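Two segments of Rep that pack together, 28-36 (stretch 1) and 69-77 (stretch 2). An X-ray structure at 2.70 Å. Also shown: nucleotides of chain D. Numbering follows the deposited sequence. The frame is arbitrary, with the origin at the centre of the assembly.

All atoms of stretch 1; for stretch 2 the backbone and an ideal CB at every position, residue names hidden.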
ATOM      1  N   GLY A  28       9.681   8.820   5.609  1.00 13.97           N
ATOM      2  CA  GLY A  28      10.940   9.354   6.038  1.00 13.06           C
ATOM      3  C   GLY A  28      12.119   8.437   5.835  1.00 11.27           C
ATOM      4  O   GLY A  28      13.231   8.920   5.665  1.00 11.44           O
ATOM      5  N   TRP A  29      11.895   7.115   5.802  1.00  9.82           N
ATOM      6  CA  TRP A  29      12.957   6.113   5.689  1.00  8.58           C
ATOM      7  C   TRP A  29      13.959   6.427   6.777  1.00  8.34           C
ATOM      8  O   TRP A  29      15.155   6.652   6.514  1.00  8.67           O
ATOM      9  CB  TRP A  29      13.591   6.086   4.291  1.00  8.92           C
ATOM     10  CG  TRP A  29      12.663   5.631   3.248  1.00  9.29           C
ATOM     11  CD1 TRP A  29      11.977   6.404   2.346  1.00 10.41           C
ATOM     12  CD2 TRP A  29      12.228   4.238   2.952  1.00  8.98           C
ATOM     13  NE1 TRP A  29      11.191   5.635   1.530  1.00 10.88           N
ATOM     14  CE2 TRP A  29      11.267   4.337   1.853  1.00 10.06           C
ATOM     15  CE3 TRP A  29      12.516   2.980   3.485  1.00  8.25           C
ATOM     16  CZ2 TRP A  29      10.666   3.221   1.288  1.00 10.56           C
ATOM     17  CZ3 TRP A  29      11.865   1.836   2.923  1.00  8.57           C
ATOM     18  CH2 TRP A  29      10.968   1.973   1.842  1.00  9.72           C
ATOM     19  N   PRO A  30      13.495   6.497   8.023  1.00  8.06           N
ATOM     20  CA  PRO A  30      14.470   6.858   9.052  1.00  8.45           C
ATOM     21  C   PRO A  30      15.679   5.893   9.080  1.00  8.10           C
ATOM     22  O   PRO A  30      15.492   4.701   8.973  1.00  7.34           O
ATOM     23  CB  PRO A  30      13.664   6.764  10.339  1.00  8.43           C
ATOM     24  CG  PRO A  30      12.559   5.830  10.017  1.00  7.54           C
ATOM     25  CD  PRO A  30      12.192   6.129   8.606  1.00  7.76           C
ATOM     26  N   VAL A  31      16.899   6.412   9.221  1.00  9.02           N
ATOM     27  CA  VAL A  31      18.080   5.592   9.374  1.00  9.29           C
ATOM     28  C   VAL A  31      17.875   4.611  10.469  1.00  8.93           C
ATOM     29  O   VAL A  31      17.024   4.806  11.351  1.00  8.68           O
ATOM     30  CB  VAL A  31      19.346   6.459   9.618  1.00 10.83           C
ATOM     31  CG1 VAL A  31      19.666   7.307   8.383  1.00 11.27           C
ATOM     32  CG2 VAL A  31      19.205   7.305  10.847  1.00 11.74           C
ATOM     33  N   PHE A  32      18.630   3.533  10.466  1.00  9.15           N
ATOM     34  CA  PHE A  32      18.369   2.449  11.460  1.00  8.91           C
ATOM     35  C   PHE A  32      18.220   2.885  12.949  1.00  9.44           C
ATOM     36  O   PHE A  32      17.196   2.536  13.593  1.00  8.68           O
ATOM     37  CB  PHE A  32      19.361   1.288  11.327  1.00  9.75           C
ATOM     38  CG  PHE A  32      19.121   0.174  12.306  1.00  9.77           C
ATOM     39  CD1 PHE A  32      18.006  -0.689  12.172  1.00  8.58           C
ATOM     40  CD2 PHE A  32      20.003  -0.016  13.382  1.00 11.29           C
ATOM     41  CE1 PHE A  32      17.796  -1.684  13.098  1.00  8.74           C
ATOM     42  CE2 PHE A  32      19.808  -1.020  14.294  1.00 11.56           C
ATOM     43  CZ  PHE A  32      18.699  -1.839  14.165  1.00 10.19           C
ATOM     44  N   SER A  33      19.186   3.620  13.504  1.00 10.97           N
ATOM     45  CA  SER A  33      19.151   3.892  14.939  1.00 11.95           C
ATOM     46  C   SER A  33      17.860   4.604  15.312  1.00 11.29           C
ATOM     47  O   SER A  33      17.328   4.393  16.412  1.00 11.48           O
ATOM     48  CB  SER A  33      20.334   4.691  15.383  1.00 14.09           C
ATOM     49  OG  SER A  33      20.447   5.797  14.533  1.00 14.22           O
ATOM     50  N   GLN A  34      17.319   5.412  14.391  1.00 10.74           N
ATOM     51  CA  GLN A  34      16.099   6.138  14.705  1.00 10.64           C
ATOM     52  C   GLN A  34      14.869   5.234  14.523  1.00  9.10           C
ATOM     53  O   GLN A  34      13.938   5.266  15.297  1.00  9.16           O
ATOM     54  CB  GLN A  34      15.981   7.429  13.897  1.00 11.25           C
ATOM     55  CG  GLN A  34      16.859   8.575  14.328  1.00 13.24           C
ATOM     56  CD  GLN A  34      17.036   8.725  15.803  1.00 14.70           C
ATOM     57  OE1 GLN A  34      18.149   8.743  16.266  1.00 16.00           O
ATOM     58  NE2 GLN A  34      15.979   8.842  16.550  1.00 14.85           N
ATOM     59  N   TRP A  35      14.907   4.413  13.495  1.00  8.02           N
ATOM     60  CA  TRP A  35      13.863   3.473  13.209  1.00  6.87           C
ATOM     61  C   TRP A  35      13.740   2.494  14.362  1.00  6.72           C
ATOM     62  O   TRP A  35      12.677   2.073  14.750  1.00  6.25           O
ATOM     63  CB  TRP A  35      14.270   2.777  11.912  1.00  6.33           C
ATOM     64  CG  TRP A  35      13.267   1.770  11.436  1.00  5.51           C
ATOM     65  CD1 TRP A  35      13.503   0.446  11.078  1.00  5.25           C
ATOM     66  CD2 TRP A  35      11.834   2.005  11.201  1.00  5.29           C
ATOM     67  NE1 TRP A  35      12.322  -0.152  10.689  1.00  4.82           N
ATOM     68  CE2 TRP A  35      11.282   0.758  10.766  1.00  4.83           C
ATOM     69  CE3 TRP A  35      10.980   3.100  11.361  1.00  5.80           C
ATOM     70  CZ2 TRP A  35       9.964   0.613  10.516  1.00  4.85           C
ATOM     71  CZ3 TRP A  35       9.619   2.935  11.096  1.00  5.88           C
ATOM     72  CH2 TRP A  35       9.143   1.719  10.670  1.00  5.38           C
ATOM     73  N   LEU A  36      14.854   2.142  14.966  1.00  7.42           N
ATOM     74  CA  LEU A  36      14.800   1.133  16.007  1.00  7.51           C
ATOM     75  C   LEU A  36      14.027   1.753  17.129  1.00  7.94           C
ATOM     76  O   LEU A  36      13.118   1.105  17.665  1.00  7.44           O
ATOM     77  CB  LEU A  36      16.163   0.764  16.476  1.00  8.75           C
ATOM     78  CG  LEU A  36      16.439  -0.583  17.092  1.00  9.12           C
ATOM     79  CD1 LEU A  36      17.483  -0.374  18.189  1.00 11.06           C
ATOM     80  CD2 LEU A  36      15.195  -1.295  17.613  1.00  8.17           C
ATOM     81  N   UNK A  69      14.289  -6.555  10.677  1.00  8.32           N
ATOM     82  CA  UNK A  69      13.742  -7.154   9.478  1.00  8.79           C
ATOM     83  C   UNK A  69      13.342  -6.102   8.471  1.00  8.16           C
ATOM     84  O   UNK A  69      13.804  -6.149   7.330  1.00  9.03           O
ATOM     85  CB  UNK A  69      12.541  -8.037   9.822  1.00  8.79           C
ATOM     86  N   UNK A  70      12.562  -5.115   8.903  1.00  6.97           N
ATOM     87  CA  UNK A  70      12.023  -4.125   7.999  1.00  6.72           C
ATOM     88  C   UNK A  70      13.108  -3.167   7.493  1.00  7.01           C
ATOM     89  O   UNK A  70      13.086  -2.798   6.332  1.00  7.43           O
ATOM     90  CB  UNK A  70      10.906  -3.342   8.693  1.00  6.72           C
ATOM     91  N   UNK A  71      14.083  -2.809   8.301  1.00  7.18           N
ATOM     92  CA  UNK A  71      15.189  -1.933   7.788  1.00  7.94           C
ATOM     93  C   UNK A  71      15.954  -2.625   6.722  1.00  9.45           C
ATOM     94  O   UNK A  71      16.277  -2.029   5.728  1.00  9.76           O
ATOM     95  CB  UNK A  71      16.151  -1.521   8.905  1.00  7.94           C
ATOM     96  N   UNK A  72      16.184  -3.936   6.907  1.00 10.99           N
ATOM     97  CA  UNK A  72      16.964  -4.708   5.983  1.00 13.14           C
ATOM     98  C   UNK A  72      16.187  -4.999   4.710  1.00 13.29           C
ATOM     99  O   UNK A  72      16.777  -4.943   3.635  1.00 14.25           O
ATOM    100  CB  UNK A  72      17.420  -6.012   6.641  1.00 13.14           C
ATOM    101  N   UNK A  73      14.885  -5.290   4.796  1.00 12.37           N
ATOM    102  CA  UNK A  73      14.216  -5.728   3.561  1.00 13.25           C
ATOM    103  C   UNK A  73      13.465  -4.670   2.744  1.00 12.76           C
ATOM    104  O   UNK A  73      13.156  -4.893   1.578  1.00 13.87           O
ATOM    105  CB  UNK A  73      13.219  -6.830   3.925  1.00 13.25           C
ATOM    106  N   UNK A  74      13.181  -3.512   3.345  1.00  4.12           N
ATOM    107  CA  UNK A  74      12.314  -2.547   2.685  1.00  4.07           C
ATOM    108  C   UNK A  74      13.102  -1.415   1.962  1.00  4.10           C
ATOM    109  O   UNK A  74      14.201  -0.981   2.386  1.00  4.03           O
ATOM    110  CB  UNK A  74      11.364  -1.941   3.719  1.00  4.07           C
ATOM    111  N   UNK A  75      12.554  -0.891   0.888  1.00  4.14           N
ATOM    112  CA  UNK A  75      13.282   0.191   0.241  1.00  4.35           C
ATOM    113  C   UNK A  75      12.360   0.827  -0.740  1.00  4.66           C
ATOM    114  O   UNK A  75      11.379   0.223  -1.137  1.00  4.80           O
ATOM    115  CB  UNK A  75      14.561  -0.298  -0.441  1.00  4.35           C
ATOM    116  N   UNK A  76      12.640   2.028  -1.156  1.00  5.09           N
ATOM    117  CA  UNK A  76      11.789   2.540  -2.231  1.00  5.78           C
ATOM    118  C   UNK A  76      11.641   1.623  -3.459  1.00  6.63           C
ATOM    119  O   UNK A  76      10.535   1.474  -3.949  1.00  6.83           O
ATOM    120  CB  UNK A  76      12.345   3.889  -2.692  1.00  5.78           C
ATOM    121  N   UNK A  77      12.709   0.997  -3.955  1.00  8.35           N
ATOM    122  CA  UNK A  77      12.642   0.136  -5.175  1.00 10.04           C
ATOM    123  C   UNK A  77      11.686  -1.000  -4.825  1.00  9.54           C
ATOM    124  O   UNK A  77      10.674  -1.251  -5.572  1.00  9.44           O
ATOM    125  CB  UNK A  77      14.014  -0.397  -5.594  1.00 10.04           C
TER
ATOM    126  P    DA D   2       7.102 -16.141   9.429  1.00 11.13           P
ATOM    127  OP1  DA D   2       6.098 -17.154   9.153  1.00 10.96           O
ATOM    128  OP2  DA D   2       8.518 -16.223   8.920  1.00 10.40           O
ATOM    129  O5'  DA D   2       6.420 -14.812   8.812  1.00  9.41           O
ATOM    130  C5'  DA D   2       5.226 -14.180   9.352  1.00  7.70           C
ATOM    131  C4'  DA D   2       4.919 -12.896   8.594  1.00  7.25           C
ATOM    132  O4'  DA D   2       5.687 -11.756   9.082  1.00  6.99           O
ATOM    133  C3'  DA D   2       5.223 -12.902   7.105  1.00  6.62           C
ATOM    134  O3'  DA D   2       4.497 -11.832   6.571  1.00  6.30           O
ATOM    135  C2'  DA D   2       6.701 -12.552   7.099  1.00  6.72           C
ATOM    136  C1'  DA D   2       6.806 -11.524   8.218  1.00  6.36           C
ATOM    137  N9   DA D   2       8.007 -11.522   9.054  1.00  5.88           N
ATOM    138  C8   DA D   2       8.899 -12.513   9.359  1.00  5.63           C
ATOM    139  N7   DA D   2       9.844 -12.137  10.190  1.00  5.19           N
ATOM    140  C5   DA D   2       9.507 -10.830  10.508  1.00  5.16           C
ATOM    141  C6   DA D   2      10.063  -9.897  11.398  1.00  5.10           C
ATOM    142  N6   DA D   2      11.158 -10.125  12.135  1.00  4.92           N
ATOM    143  N1   DA D   2       9.481  -8.682  11.475  1.00  5.18           N
ATOM    144  C2   DA D   2       8.422  -8.429  10.702  1.00  5.14           C
ATOM    145  N3   DA D   2       7.790  -9.229   9.855  1.00  5.36           N
ATOM    146  C4   DA D   2       8.380 -10.436   9.816  1.00  5.51           C
ATOM    147  P    DA D   4       3.118  -6.927   2.142  1.00  8.02           P
ATOM    148  OP1  DA D   4       2.071  -7.493   3.046  1.00  7.38           O
ATOM    149  OP2  DA D   4       3.355  -7.432   0.764  1.00  7.84           O
ATOM    150  O5'  DA D   4       2.863  -5.362   1.962  1.00  7.82           O
ATOM    151  C5'  DA D   4       2.669  -4.516   3.085  1.00  7.38           C
ATOM    152  C4'  DA D   4       3.159  -3.144   2.703  1.00  8.06           C
ATOM    153  O4'  DA D   4       4.610  -3.096   2.529  1.00  7.25           O
ATOM    154  C3'  DA D   4       2.550  -2.606   1.410  1.00  8.43           C
ATOM    155  O3'  DA D   4       2.241  -1.237   1.711  1.00  9.63           O
ATOM    156  C2'  DA D   4       3.672  -2.808   0.395  1.00  7.91           C
ATOM    157  C1'  DA D   4       4.938  -2.667   1.233  1.00  7.16           C
ATOM    158  N9   DA D   4       6.095  -3.444   0.822  1.00  7.23           N
ATOM    159  C8   DA D   4       6.203  -4.801   0.658  1.00  7.05           C
ATOM    160  N7   DA D   4       7.423  -5.203   0.375  1.00  6.97           N
ATOM    161  C5   DA D   4       8.181  -4.041   0.438  1.00  6.79           C
ATOM    162  C6   DA D   4       9.554  -3.793   0.264  1.00  6.76           C
ATOM    163  N6   DA D   4      10.456  -4.740   0.001  1.00  6.31           N
ATOM    164  N1   DA D   4       9.981  -2.515   0.377  1.00  7.35           N
ATOM    165  C2   DA D   4       9.085  -1.563   0.668  1.00  7.50           C
ATOM    166  N3   DA D   4       7.774  -1.677   0.883  1.00  7.30           N
ATOM    167  C4   DA D   4       7.375  -2.951   0.712  1.00  7.14           C
ATOM    168  P    DT D   3       4.506 -11.627   4.984  1.00  7.53           P
ATOM    169  OP1  DT D   3       3.152 -11.205   4.632  1.00  7.44           O
ATOM    170  OP2  DT D   3       5.108 -12.729   4.189  1.00  8.26           O
ATOM    171  O5'  DT D   3       5.563 -10.492   4.589  1.00  7.45           O
ATOM    172  C5'  DT D   3       5.668  -9.291   5.387  1.00  7.49           C
ATOM    173  C4'  DT D   3       5.843  -8.103   4.476  1.00  7.89           C
ATOM    174  O4'  DT D   3       7.224  -8.070   4.081  1.00  8.27           O
ATOM    175  C3'  DT D   3       5.050  -8.201   3.177  1.00  8.03           C
ATOM    176  O3'  DT D   3       4.573  -6.923   2.810  1.00  7.80           O
ATOM    177  C2'  DT D   3       6.055  -8.713   2.162  1.00  8.20           C
ATOM    178  C1'  DT D   3       7.366  -8.219   2.692  1.00  8.62           C
ATOM    179  N1   DT D   3       8.517  -9.088   2.459  1.00  9.68           N
ATOM    180  C2   DT D   3       9.604  -8.504   1.844  1.00 10.41           C
ATOM    181  O2   DT D   3       9.620  -7.342   1.482  1.00 10.20           O
ATOM    182  N3   DT D   3      10.651  -9.352   1.606  1.00 11.08           N
ATOM    183  C4   DT D   3      10.747 -10.676   1.979  1.00 11.37           C
ATOM    184  O4   DT D   3      11.777 -11.301   1.743  1.00 13.71           O
ATOM    185  C5   DT D   3       9.568 -11.233   2.597  1.00 10.37           C
ATOM    186  C7   DT D   3       9.560 -12.686   2.951  1.00  9.75           C
ATOM    187  C6   DT D   3       8.530 -10.416   2.826  1.00  9.87           C

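Position 69 lies in a helix, and its CA-to-CB bond points away from stretch 1. The base of DA2 lies near its CB, so a flat or long side chain would suit. It is Tyr 69. Its ring lies against the base, with CG 3.3 Å from C6 of DA2.

Position 70 points toward stretch 1. Its ideal CB is 4.0 Å from Trp 35 NE1, an indole N-H that can donate. A short polar side chain such as Ser, Thr or Asn would suit. It is Thr 70. Trp 35 NE1 donates a hydrogen bond to its OG1 at 2.8 Å. OG1 is also hydrogen-bonded elsewhere in the structure.

Position 71 also points toward stretch 1. Its ideal CB is 3.8 Å from Phe 32 CD1 and 4.0 Å from Trp 35 CD1. Farther out, and to another side, the carbonyl O of Pro 30 offers an acceptor, about 6.3 Å from the ideal CB. A flat side chain with a donor at its far end fits best; Gln or a larger apolar group could meet part of this. It is His 71. Its NE2 donates to Pro 30 O at 3.1 Å, so NE2 carries a proton. Phe 32 CB sits over the imidazole face, 3.8 Å from its centroid, and the Phe 32 ring turns its edge to that face.

Position 72 points sideways, with nothing of stretch 1 near. Many polar side chains would do; it is Arg 72.

Position 73 is out of reach of stretch 1. A long polar chain could extend to the DNA. It is Lys 73, whose NZ donates to O4 of DT3 at 2.7 Å.

Position 74 leaves helical angles. Its ideal CB is 3.9 Å from Trp 29 CZ3, so an apolar group suits. The nearby base of DA4 favours a ring. It is Phe 74: CB touches Trp 29 CZ3 at 4.0 Å, while the ring leads away and places a face against DA4.

Position 75 points away, just before a helix. Ser, Thr, Asp or Asn could cap it. It is Ser 75, whose side chain caps a backbone N just past the stretch. Its own backbone N donates to N1 of DA4 at 3.1 Å.

Position 76 begins that helix with phi -52°, and its ideal CB is 4.4 Å from Trp 29 CZ2. Proline or a small apolar residue fits. It is Pro 76, whose CD lies over the Trp 29 face, 3.6 Å from CZ2.

Position 77 points away into space free of stretch 1. Polar residues suit; it is Glu 77.

Stretch 2, residues 69-77: YTHRKFSPE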
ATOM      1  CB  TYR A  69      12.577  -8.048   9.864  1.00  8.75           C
ATOM      2  CG  TYR A  69      11.929  -8.854   8.828  1.00  9.75           C
ATOM      3  CD1 TYR A  69      10.896  -8.334   8.039  1.00  9.41           C
ATOM      4  CD2 TYR A  69      12.305 -10.191   8.626  1.00 11.52           C
ATOM      5  CE1 TYR A  69      10.288  -9.135   7.049  1.00 10.75           C
ATOM      6  CE2 TYR A  69      11.702 -10.974   7.655  1.00 12.80           C
ATOM      7  CZ  TYR A  69      10.688 -10.442   6.890  1.00 12.42           C
ATOM      8  OH  TYR A  69      10.043 -11.243   5.973  1.00 14.22           O
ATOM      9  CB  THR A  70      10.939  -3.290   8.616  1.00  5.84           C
ATOM     10  OG1 THR A  70      11.524  -2.615   9.737  1.00  5.43           O
ATOM     11  CG2 THR A  70       9.763  -4.095   9.001  1.00  5.72           C
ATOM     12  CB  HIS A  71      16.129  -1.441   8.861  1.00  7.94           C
ATOM     13  CG  HIS A  71      16.661  -0.095   8.556  1.00  8.18           C
ATOM     14  ND1 HIS A  71      17.956   0.128   8.137  1.00  9.27           N
ATOM     15  CD2 HIS A  71      16.028   1.178   8.547  1.00  7.70           C
ATOM     16  CE1 HIS A  71      18.115   1.457   7.884  1.00  9.17           C
ATOM     17  NE2 HIS A  71      16.949   2.091   8.146  1.00  8.24           N
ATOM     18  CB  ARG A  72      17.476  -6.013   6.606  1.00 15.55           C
ATOM     19  CG  ARG A  72      18.425  -6.770   5.667  1.00 19.17           C
ATOM     20  CD  ARG A  72      19.061  -7.990   6.325  1.00 22.84           C
ATOM     21  NE  ARG A  72      18.107  -9.101   6.577  1.00 24.68           N
ATOM     22  CZ  ARG A  72      17.461  -9.360   7.729  1.00 24.59           C
ATOM     23  NH1 ARG A  72      17.638  -8.573   8.797  1.00 24.26           N
ATOM     24  NH2 ARG A  72      16.632 -10.426   7.823  1.00 25.26           N
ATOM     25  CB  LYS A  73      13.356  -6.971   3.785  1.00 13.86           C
ATOM     26  CG  LYS A  73      14.119  -8.066   4.463  1.00 14.80           C
ATOM     27  CD  LYS A  73      13.303  -9.263   4.695  1.00 15.61           C
ATOM     28  CE  LYS A  73      14.255 -10.419   4.601  1.00 18.06           C
ATOM     29  NZ  LYS A  73      13.715 -11.358   3.590  1.00 20.28           N
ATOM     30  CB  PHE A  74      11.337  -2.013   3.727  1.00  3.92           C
ATOM     31  CG  PHE A  74      10.149  -2.883   3.936  1.00  3.93           C
ATOM     32  CD1 PHE A  74      10.297  -4.256   4.345  1.00  3.89           C
ATOM     33  CD2 PHE A  74       8.872  -2.395   3.714  1.00  3.94           C
ATOM     34  CE1 PHE A  74       9.192  -5.076   4.526  1.00  3.73           C
ATOM     35  CE2 PHE A  74       7.769  -3.246   3.926  1.00  3.88           C
ATOM     36  CZ  PHE A  74       7.941  -4.573   4.317  1.00  3.70           C
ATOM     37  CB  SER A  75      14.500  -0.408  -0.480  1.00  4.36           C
ATOM     38  OG  SER A  75      14.098  -1.199  -1.588  1.00  4.06           O
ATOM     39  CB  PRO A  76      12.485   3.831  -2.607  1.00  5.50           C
ATOM     40  CG  PRO A  76      13.109   4.301  -1.307  1.00  5.12           C
ATOM     41  CD  PRO A  76      13.649   3.013  -0.740  1.00  5.23           C
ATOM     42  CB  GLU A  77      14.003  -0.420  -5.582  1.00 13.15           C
ATOM     43  CG  GLU A  77      15.197   0.600  -5.495  1.00 18.35           C
ATOM     44  CD  GLU A  77      15.694   1.008  -4.035  1.00 20.98           C
ATOM     45  OE1 GLU A  77      14.980   1.789  -3.299  1.00 18.80           O
ATOM     46  OE2 GLU A  77      16.837   0.581  -3.612  1.00 25.20           O
TER
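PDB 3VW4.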